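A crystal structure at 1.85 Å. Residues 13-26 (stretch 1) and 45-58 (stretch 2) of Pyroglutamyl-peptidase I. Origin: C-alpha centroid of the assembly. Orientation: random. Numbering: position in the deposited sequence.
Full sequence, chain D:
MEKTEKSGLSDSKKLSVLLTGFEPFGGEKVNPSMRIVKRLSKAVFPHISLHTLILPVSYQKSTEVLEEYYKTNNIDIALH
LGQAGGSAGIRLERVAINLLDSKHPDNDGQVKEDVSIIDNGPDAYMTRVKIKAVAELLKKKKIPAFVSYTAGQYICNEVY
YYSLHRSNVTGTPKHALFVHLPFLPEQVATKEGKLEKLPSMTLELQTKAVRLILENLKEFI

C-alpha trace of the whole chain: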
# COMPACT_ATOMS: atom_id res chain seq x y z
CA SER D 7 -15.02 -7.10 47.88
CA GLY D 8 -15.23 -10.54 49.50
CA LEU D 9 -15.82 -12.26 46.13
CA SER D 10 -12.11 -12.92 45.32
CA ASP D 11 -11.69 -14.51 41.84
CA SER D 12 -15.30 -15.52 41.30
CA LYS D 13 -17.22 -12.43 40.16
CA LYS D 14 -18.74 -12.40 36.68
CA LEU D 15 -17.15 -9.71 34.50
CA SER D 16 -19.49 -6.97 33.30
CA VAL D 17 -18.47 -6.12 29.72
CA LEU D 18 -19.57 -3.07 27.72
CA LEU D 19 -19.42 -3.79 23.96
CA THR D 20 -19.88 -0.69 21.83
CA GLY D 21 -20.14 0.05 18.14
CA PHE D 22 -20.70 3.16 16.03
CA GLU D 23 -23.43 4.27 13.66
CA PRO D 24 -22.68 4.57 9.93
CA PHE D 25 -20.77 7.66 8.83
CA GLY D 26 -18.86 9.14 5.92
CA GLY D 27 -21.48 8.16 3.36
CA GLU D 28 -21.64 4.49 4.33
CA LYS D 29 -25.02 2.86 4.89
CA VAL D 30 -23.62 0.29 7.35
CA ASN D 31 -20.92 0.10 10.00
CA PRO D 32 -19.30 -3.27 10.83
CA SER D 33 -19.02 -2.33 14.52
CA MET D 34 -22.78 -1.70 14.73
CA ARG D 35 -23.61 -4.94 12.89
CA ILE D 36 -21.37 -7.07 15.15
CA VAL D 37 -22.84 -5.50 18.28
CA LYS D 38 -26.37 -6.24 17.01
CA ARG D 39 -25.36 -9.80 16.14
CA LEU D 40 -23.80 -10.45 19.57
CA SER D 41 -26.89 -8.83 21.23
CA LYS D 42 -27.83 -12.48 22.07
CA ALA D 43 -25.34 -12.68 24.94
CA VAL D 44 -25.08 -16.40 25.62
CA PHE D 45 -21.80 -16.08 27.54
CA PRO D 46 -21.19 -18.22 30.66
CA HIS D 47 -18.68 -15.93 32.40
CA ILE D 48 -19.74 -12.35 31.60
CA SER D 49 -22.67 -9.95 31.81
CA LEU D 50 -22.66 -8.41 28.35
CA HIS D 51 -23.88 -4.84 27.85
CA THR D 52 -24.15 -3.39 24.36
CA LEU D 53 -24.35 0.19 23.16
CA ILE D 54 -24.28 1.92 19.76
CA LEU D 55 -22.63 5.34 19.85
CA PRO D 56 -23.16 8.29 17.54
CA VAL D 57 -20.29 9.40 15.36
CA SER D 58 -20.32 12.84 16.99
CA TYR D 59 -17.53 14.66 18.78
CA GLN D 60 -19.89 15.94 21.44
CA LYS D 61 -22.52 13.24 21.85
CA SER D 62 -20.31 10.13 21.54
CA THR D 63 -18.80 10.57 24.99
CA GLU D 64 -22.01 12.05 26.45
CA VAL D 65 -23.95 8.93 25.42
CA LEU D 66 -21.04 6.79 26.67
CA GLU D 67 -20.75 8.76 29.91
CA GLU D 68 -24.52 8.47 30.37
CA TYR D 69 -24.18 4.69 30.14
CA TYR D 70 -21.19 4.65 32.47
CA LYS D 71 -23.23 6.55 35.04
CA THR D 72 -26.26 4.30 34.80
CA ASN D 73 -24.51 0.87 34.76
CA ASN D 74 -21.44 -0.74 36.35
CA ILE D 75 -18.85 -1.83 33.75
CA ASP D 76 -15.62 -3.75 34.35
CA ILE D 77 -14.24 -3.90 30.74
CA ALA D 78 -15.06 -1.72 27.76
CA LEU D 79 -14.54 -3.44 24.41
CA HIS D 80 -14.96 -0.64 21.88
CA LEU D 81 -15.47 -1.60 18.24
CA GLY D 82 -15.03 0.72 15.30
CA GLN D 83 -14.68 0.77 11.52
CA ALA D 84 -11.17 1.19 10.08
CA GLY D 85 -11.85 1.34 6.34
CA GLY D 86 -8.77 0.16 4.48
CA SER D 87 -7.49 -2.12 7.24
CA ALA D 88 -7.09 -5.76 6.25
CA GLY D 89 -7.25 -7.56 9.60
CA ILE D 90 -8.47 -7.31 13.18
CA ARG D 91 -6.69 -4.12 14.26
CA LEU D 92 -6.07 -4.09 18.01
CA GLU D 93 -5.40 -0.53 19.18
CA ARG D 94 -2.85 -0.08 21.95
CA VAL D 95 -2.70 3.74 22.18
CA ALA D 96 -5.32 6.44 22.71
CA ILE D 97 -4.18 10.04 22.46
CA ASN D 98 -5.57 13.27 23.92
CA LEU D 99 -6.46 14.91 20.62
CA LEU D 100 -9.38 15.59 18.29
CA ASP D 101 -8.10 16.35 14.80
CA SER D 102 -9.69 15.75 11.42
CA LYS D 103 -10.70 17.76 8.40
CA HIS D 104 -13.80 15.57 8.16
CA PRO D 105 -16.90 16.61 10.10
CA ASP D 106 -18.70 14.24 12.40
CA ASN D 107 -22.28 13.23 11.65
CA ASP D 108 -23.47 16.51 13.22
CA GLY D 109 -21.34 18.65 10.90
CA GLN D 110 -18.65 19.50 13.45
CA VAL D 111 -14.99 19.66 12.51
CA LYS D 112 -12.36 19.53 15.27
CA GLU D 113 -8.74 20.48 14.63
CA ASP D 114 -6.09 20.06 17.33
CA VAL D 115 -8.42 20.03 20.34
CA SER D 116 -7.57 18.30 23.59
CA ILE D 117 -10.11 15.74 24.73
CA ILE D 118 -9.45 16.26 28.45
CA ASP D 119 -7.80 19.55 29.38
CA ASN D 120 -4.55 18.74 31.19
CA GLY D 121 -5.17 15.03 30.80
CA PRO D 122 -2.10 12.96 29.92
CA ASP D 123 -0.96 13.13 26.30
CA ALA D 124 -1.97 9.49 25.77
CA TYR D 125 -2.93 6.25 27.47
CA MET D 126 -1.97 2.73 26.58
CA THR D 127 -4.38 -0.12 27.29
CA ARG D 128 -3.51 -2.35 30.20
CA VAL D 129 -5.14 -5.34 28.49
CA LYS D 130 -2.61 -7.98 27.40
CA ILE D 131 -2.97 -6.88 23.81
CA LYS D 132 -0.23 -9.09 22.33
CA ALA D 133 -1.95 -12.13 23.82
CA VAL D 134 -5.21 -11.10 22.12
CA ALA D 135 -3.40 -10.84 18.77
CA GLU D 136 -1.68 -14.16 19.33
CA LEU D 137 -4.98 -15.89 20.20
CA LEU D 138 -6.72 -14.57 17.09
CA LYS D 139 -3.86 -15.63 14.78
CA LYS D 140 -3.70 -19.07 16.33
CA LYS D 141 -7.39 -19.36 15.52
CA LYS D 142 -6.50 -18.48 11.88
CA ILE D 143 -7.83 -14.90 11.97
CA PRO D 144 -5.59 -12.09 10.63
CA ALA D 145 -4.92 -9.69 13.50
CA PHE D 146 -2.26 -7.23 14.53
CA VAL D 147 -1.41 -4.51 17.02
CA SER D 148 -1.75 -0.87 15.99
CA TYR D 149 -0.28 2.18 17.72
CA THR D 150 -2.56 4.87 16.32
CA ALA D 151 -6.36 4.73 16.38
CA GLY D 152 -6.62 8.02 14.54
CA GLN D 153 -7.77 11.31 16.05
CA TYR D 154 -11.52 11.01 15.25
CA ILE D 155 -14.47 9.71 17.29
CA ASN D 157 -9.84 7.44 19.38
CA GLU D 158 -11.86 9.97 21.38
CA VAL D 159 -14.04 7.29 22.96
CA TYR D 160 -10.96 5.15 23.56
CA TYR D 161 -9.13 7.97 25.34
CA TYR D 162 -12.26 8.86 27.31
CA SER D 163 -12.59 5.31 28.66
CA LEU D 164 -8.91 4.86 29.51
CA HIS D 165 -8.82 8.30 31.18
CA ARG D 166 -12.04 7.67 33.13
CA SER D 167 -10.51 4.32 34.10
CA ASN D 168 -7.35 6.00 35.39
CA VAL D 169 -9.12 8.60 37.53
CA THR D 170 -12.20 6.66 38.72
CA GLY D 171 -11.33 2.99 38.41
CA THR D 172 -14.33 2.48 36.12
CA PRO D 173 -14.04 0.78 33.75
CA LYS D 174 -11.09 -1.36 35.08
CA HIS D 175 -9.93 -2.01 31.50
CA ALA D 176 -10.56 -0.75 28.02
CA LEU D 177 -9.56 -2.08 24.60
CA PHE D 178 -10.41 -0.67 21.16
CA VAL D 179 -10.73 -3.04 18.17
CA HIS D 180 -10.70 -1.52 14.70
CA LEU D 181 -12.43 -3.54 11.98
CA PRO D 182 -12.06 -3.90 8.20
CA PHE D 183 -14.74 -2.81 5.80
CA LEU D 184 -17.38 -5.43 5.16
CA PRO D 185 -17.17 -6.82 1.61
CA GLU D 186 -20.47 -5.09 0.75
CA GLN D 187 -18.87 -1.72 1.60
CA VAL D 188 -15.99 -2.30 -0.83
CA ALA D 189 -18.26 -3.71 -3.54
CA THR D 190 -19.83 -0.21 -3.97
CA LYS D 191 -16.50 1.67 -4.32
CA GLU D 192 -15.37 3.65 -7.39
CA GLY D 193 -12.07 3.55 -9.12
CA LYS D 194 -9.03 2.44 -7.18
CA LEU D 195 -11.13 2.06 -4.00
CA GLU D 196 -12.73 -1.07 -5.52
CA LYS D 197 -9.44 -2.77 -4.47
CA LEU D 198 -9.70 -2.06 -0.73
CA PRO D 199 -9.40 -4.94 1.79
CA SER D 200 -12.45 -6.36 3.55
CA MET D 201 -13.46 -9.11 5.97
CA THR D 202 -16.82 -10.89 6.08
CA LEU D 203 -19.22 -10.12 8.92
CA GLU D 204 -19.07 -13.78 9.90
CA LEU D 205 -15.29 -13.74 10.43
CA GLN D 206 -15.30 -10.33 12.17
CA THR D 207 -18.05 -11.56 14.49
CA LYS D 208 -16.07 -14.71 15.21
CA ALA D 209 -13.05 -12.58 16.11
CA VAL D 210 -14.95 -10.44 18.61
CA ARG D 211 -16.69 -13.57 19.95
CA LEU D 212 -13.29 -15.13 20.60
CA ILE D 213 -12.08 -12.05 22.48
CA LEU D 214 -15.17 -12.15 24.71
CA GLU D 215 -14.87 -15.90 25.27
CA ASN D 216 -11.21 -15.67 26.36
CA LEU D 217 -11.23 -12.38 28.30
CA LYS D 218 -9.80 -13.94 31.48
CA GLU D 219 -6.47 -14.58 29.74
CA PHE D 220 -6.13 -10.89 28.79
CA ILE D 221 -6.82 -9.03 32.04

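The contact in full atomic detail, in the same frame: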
# COMPACT_ATOMS: atom_id res chain seq x y z
N LYS D 13 -16.20 -13.30 40.72
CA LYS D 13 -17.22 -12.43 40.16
C LYS D 13 -17.28 -12.57 38.64
O LYS D 13 -16.28 -12.82 37.97
CB LYS D 13 -16.95 -10.97 40.54
CG LYS D 13 -18.19 -10.10 40.50
CD LYS D 13 -17.86 -8.62 40.63
CE LYS D 13 -19.13 -7.80 40.89
NZ LYS D 13 -18.86 -6.37 41.23
N LYS D 14 -18.49 -12.43 38.11
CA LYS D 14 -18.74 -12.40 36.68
C LYS D 14 -18.36 -11.02 36.14
O LYS D 14 -18.79 -10.00 36.67
CB LYS D 14 -20.21 -12.70 36.42
CG LYS D 14 -20.59 -12.95 34.99
CD LYS D 14 -22.10 -13.10 34.84
CE LYS D 14 -22.51 -14.56 34.75
NZ LYS D 14 -23.79 -14.70 34.00
N LEU D 15 -17.56 -10.99 35.07
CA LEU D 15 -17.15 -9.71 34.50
C LEU D 15 -18.29 -9.04 33.75
O LEU D 15 -18.93 -9.67 32.90
CB LEU D 15 -15.94 -9.91 33.59
CG LEU D 15 -14.66 -10.30 34.32
CD1 LEU D 15 -13.62 -10.87 33.37
CD2 LEU D 15 -14.10 -9.12 35.11
N SER D 16 -18.53 -7.77 34.05
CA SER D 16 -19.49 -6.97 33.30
C SER D 16 -18.74 -6.29 32.15
O SER D 16 -17.80 -5.52 32.39
CB SER D 16 -20.18 -5.94 34.19
OG SER D 16 -19.24 -5.07 34.79
N VAL D 17 -19.17 -6.56 30.93
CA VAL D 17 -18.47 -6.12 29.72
C VAL D 17 -19.38 -5.20 28.93
O VAL D 17 -20.52 -5.57 28.61
CB VAL D 17 -18.05 -7.33 28.87
CG1 VAL D 17 -17.47 -6.87 27.54
CG2 VAL D 17 -17.06 -8.17 29.66
N LEU D 18 -18.87 -4.00 28.59
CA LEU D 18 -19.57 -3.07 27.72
C LEU D 18 -18.98 -3.20 26.32
O LEU D 18 -17.78 -2.96 26.13
CB LEU D 18 -19.46 -1.64 28.22
CG LEU D 18 -20.02 -0.59 27.27
CD1 LEU D 18 -21.50 -0.86 26.98
CD2 LEU D 18 -19.82 0.83 27.81
N LEU D 19 -19.79 -3.66 25.37
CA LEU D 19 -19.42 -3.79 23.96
C LEU D 19 -20.10 -2.69 23.18
O LEU D 19 -21.34 -2.61 23.14
CB LEU D 19 -19.82 -5.16 23.42
CG LEU D 19 -19.46 -5.46 21.97
CD1 LEU D 19 -17.92 -5.66 21.86
CD2 LEU D 19 -20.21 -6.69 21.50
N THR D 20 -19.31 -1.81 22.56
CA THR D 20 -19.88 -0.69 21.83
C THR D 20 -19.53 -0.75 20.35
O THR D 20 -18.51 -1.33 19.96
CB THR D 20 -19.41 0.66 22.42
OG1 THR D 20 -18.03 0.85 22.12
CG2 THR D 20 -19.60 0.67 23.93
N GLY D 21 -20.39 -0.14 19.54
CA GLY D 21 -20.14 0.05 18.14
C GLY D 21 -20.54 1.49 17.79
O GLY D 21 -20.99 2.23 18.65
N PHE D 22 -20.36 1.83 16.52
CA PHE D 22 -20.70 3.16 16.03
C PHE D 22 -21.70 3.07 14.89
O PHE D 22 -21.74 2.09 14.14
CB PHE D 22 -19.47 3.91 15.57
CG PHE D 22 -18.61 4.41 16.70
CD1 PHE D 22 -18.96 5.56 17.39
CD2 PHE D 22 -17.47 3.72 17.08
CE1 PHE D 22 -18.19 6.02 18.43
CE2 PHE D 22 -16.68 4.18 18.13
CZ PHE D 22 -17.03 5.33 18.80
N GLU D 23 -22.51 4.12 14.77
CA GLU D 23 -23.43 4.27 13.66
C GLU D 23 -22.67 4.48 12.35
O GLU D 23 -21.47 4.77 12.36
CB GLU D 23 -24.36 5.46 13.95
CG GLU D 23 -25.08 5.28 15.28
CD GLU D 23 -26.01 6.43 15.66
OE1 GLU D 23 -25.93 7.52 15.05
OE2 GLU D 23 -26.82 6.23 16.59
N PRO D 24 -23.33 4.29 11.21
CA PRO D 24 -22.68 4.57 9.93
C PRO D 24 -22.31 6.04 9.81
O PRO D 24 -22.95 6.91 10.41
CB PRO D 24 -23.74 4.18 8.89
CG PRO D 24 -24.70 3.26 9.64
CD PRO D 24 -24.70 3.76 11.04
N PHE D 25 -21.28 6.30 9.02
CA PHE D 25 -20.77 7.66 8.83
C PHE D 25 -20.01 7.72 7.51
O PHE D 25 -19.73 6.70 6.87
CB PHE D 25 -19.88 8.09 9.99
CG PHE D 25 -18.54 7.40 10.02
CD1 PHE D 25 -18.44 6.11 10.52
CD2 PHE D 25 -17.41 8.03 9.52
CE1 PHE D 25 -17.21 5.45 10.53
CE2 PHE D 25 -16.18 7.38 9.53
CZ PHE D 25 -16.08 6.09 10.04
N GLY D 26 -19.69 8.95 7.10
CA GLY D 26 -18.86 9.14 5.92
C GLY D 26 -19.49 8.66 4.63
O GLY D 26 -18.76 8.30 3.70
N PHE D 45 -23.17 -15.95 27.03
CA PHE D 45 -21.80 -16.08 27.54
C PHE D 45 -21.76 -16.54 28.99
O PHE D 45 -22.34 -15.86 29.87
CB PHE D 45 -21.07 -14.75 27.38
CG PHE D 45 -20.70 -14.44 25.96
CD1 PHE D 45 -19.59 -15.03 25.38
CD2 PHE D 45 -21.46 -13.58 25.20
CE1 PHE D 45 -19.24 -14.76 24.07
CE2 PHE D 45 -21.13 -13.30 23.89
CZ PHE D 45 -20.02 -13.89 23.32
N PRO D 46 -21.10 -17.66 29.31
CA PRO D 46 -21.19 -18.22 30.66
C PRO D 46 -20.50 -17.40 31.74
O PRO D 46 -20.86 -17.54 32.92
CB PRO D 46 -20.52 -19.60 30.52
CG PRO D 46 -20.29 -19.79 29.04
CD PRO D 46 -20.18 -18.43 28.46
N HIS D 47 -19.51 -16.59 31.40
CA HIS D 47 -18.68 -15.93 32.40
C HIS D 47 -18.80 -14.41 32.44
O HIS D 47 -18.05 -13.77 33.19
CB HIS D 47 -17.21 -16.30 32.19
CG HIS D 47 -16.64 -15.79 30.90
ND1 HIS D 47 -17.27 -15.96 29.68
CD2 HIS D 47 -15.53 -15.07 30.64
CE1 HIS D 47 -16.55 -15.40 28.73
NE2 HIS D 47 -15.48 -14.85 29.29
N ILE D 48 -19.68 -13.80 31.65
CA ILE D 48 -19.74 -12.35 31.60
C ILE D 48 -21.18 -11.87 31.52
O ILE D 48 -22.07 -12.58 31.03
CB ILE D 48 -18.93 -11.76 30.40
CG1 ILE D 48 -19.55 -12.17 29.07
CG2 ILE D 48 -17.45 -12.16 30.48
CD1 ILE D 48 -18.81 -11.64 27.85
N SER D 49 -21.41 -10.66 32.00
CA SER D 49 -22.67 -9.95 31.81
C SER D 49 -22.44 -8.92 30.71
O SER D 49 -21.80 -7.89 30.93
CB SER D 49 -23.13 -9.29 33.11
OG SER D 49 -22.81 -10.10 34.23
N LEU D 50 -22.97 -9.20 29.53
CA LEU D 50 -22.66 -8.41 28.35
C LEU D 50 -23.65 -7.27 28.20
O LEU D 50 -24.85 -7.50 28.03
CB LEU D 50 -22.69 -9.28 27.10
CG LEU D 50 -22.30 -8.55 25.81
CD1 LEU D 50 -20.89 -8.03 25.91
CD2 LEU D 50 -22.43 -9.50 24.63
N HIS D 51 -23.15 -6.04 28.25
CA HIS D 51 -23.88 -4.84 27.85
C HIS D 51 -23.48 -4.44 26.44
O HIS D 51 -22.33 -4.60 26.03
CB HIS D 51 -23.57 -3.67 28.78
CG HIS D 51 -23.85 -3.95 30.23
ND1 HIS D 51 -24.79 -3.24 30.95
CD2 HIS D 51 -23.31 -4.85 31.09
CE1 HIS D 51 -24.80 -3.68 32.20
NE2 HIS D 51 -23.92 -4.66 32.30
N THR D 52 -24.44 -3.90 25.69
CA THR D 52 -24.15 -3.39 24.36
C THR D 52 -24.64 -1.96 24.24
O THR D 52 -25.56 -1.54 24.94
CB THR D 52 -24.78 -4.25 23.26
OG1 THR D 52 -26.21 -4.27 23.41
CG2 THR D 52 -24.22 -5.68 23.31
N LEU D 53 -24.00 -1.21 23.35
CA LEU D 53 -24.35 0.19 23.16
C LEU D 53 -23.82 0.66 21.81
O LEU D 53 -22.65 0.44 21.50
CB LEU D 53 -23.78 1.04 24.30
CG LEU D 53 -23.96 2.55 24.11
CD1 LEU D 53 -25.45 2.89 24.21
CD2 LEU D 53 -23.21 3.27 25.21
N ILE D 54 -24.68 1.29 21.02
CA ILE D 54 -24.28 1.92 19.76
C ILE D 54 -24.11 3.41 20.01
O ILE D 54 -25.00 4.07 20.55
CB ILE D 54 -25.31 1.65 18.65
CG1 ILE D 54 -25.52 0.15 18.47
CG2 ILE D 54 -24.86 2.30 17.35
CD1 ILE D 54 -24.27 -0.59 18.11
N LEU D 55 -22.95 3.94 19.62
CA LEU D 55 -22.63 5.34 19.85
C LEU D 55 -22.78 6.15 18.58
O LEU D 55 -22.54 5.65 17.47
CB LEU D 55 -21.19 5.47 20.37
CG LEU D 55 -20.93 4.72 21.66
CD1 LEU D 55 -19.42 4.68 21.94
CD2 LEU D 55 -21.67 5.36 22.84
N PRO D 56 -23.15 7.42 18.71
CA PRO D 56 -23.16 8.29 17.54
C PRO D 56 -21.75 8.69 17.15
O PRO D 56 -20.87 8.87 17.99
CB PRO D 56 -23.96 9.51 18.02
CG PRO D 56 -23.66 9.55 19.48
CD PRO D 56 -23.56 8.13 19.94
N VAL D 57 -21.56 8.88 15.86
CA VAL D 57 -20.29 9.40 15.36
C VAL D 57 -20.37 10.92 15.47
O VAL D 57 -20.65 11.62 14.49
CB VAL D 57 -20.01 8.91 13.94
CG1 VAL D 57 -18.66 9.45 13.45
CG2 VAL D 57 -20.03 7.36 13.91
N SER D 58 -20.14 11.42 16.67
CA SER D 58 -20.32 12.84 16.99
C SER D 58 -19.31 13.22 18.06
O SER D 58 -19.25 12.58 19.10
CB SER D 58 -21.75 13.11 17.49
OG SER D 58 -21.81 14.27 18.31
O HOH W 1 -25.59 -11.90 33.96
O HOH W 2 -24.02 9.34 14.37

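Residues 15-22 and 48-55 form two neighbouring parallel strands, their N-to-C directions 24° apart, in unbroken register from Leu15 beside Ile48 to Phe22 beside Leu55. Hydrogen bonds run alternately between them: Val17 N donates to Ser49 O at 2.9 Å, His51 N to Val17 O at 2.7 Å, and Leu19 N to His51 O at 2.8 Å. The ladder begins weakly, with Leu15 N 3.4 Å from His47 O, and ends past the strands, where Glu23 N donates to Leu55 O at 3.1 Å. Because the strands are parallel, the bonds of each odd-numbered residue of the first strand reach two different residues of the second, as Val17 bonds to Ser49 and His51.

Paired side chains share a face, so the packing is best read one face at a time. On the face of Val17 and Leu19, branched aliphatic groups interleave. Val17 CG2 lies 4.1 Å from Ile48 CG2, while Val17 CG1 meets Leu50 CD1 at 4.0 Å, so the two methyls of the valine touch Ile48 and Leu50, successive residues on the same face of the neighbouring strand. Leu50 CD1 also approaches Leu19 CB at 3.9 Å, filling the space beside both residues. Farther along, Gly21 leaves a hollow, and Ile54 occupies it: an ideal CB on the glycine would stand a tight 3.5 Å from Ile54 CD1.

The other face carries Leu18, Thr20 and Phe22. The end of Leu18 leans toward the second strand, bringing CD1 to 4.0 Å from Leu53 CB. Thr20, compact and beta-branched, suits an extended strand and leaves room for Leu55, whose CD1 lies 4.0 Å from Thr20 CB. The broad ring of Phe22 also comes nearer the neighbour, with CE1 3.6 Å from Leu55 CB, and Pro56 O lies at the ring edge.

Beyond the strands, Val57 is a buried bump wedged against two aromatic residues: its CG2 lies 3.9 Å from Phe22 CB, and its CG1 is 3.9 Å from Phe25 CB. Glu23 lays its aliphatic part along Ile54, CG to CG2 3.6 Å, while a water joins its carboxylate to the backbone, donating to Glu23 OE1 at 2.7 Å and accepting from Val57 N at 2.9 Å.

At the opposite end, the long chain of Lys14 drapes over the second strand, its CD 3.1 Å from Ser49 OG. Its flexible methylenes cover backbone while the charged amine stays near solvent, where one water makes weak hydrogen bonds to Lys14 NZ and Ser49 OG, both at 3.3 Å.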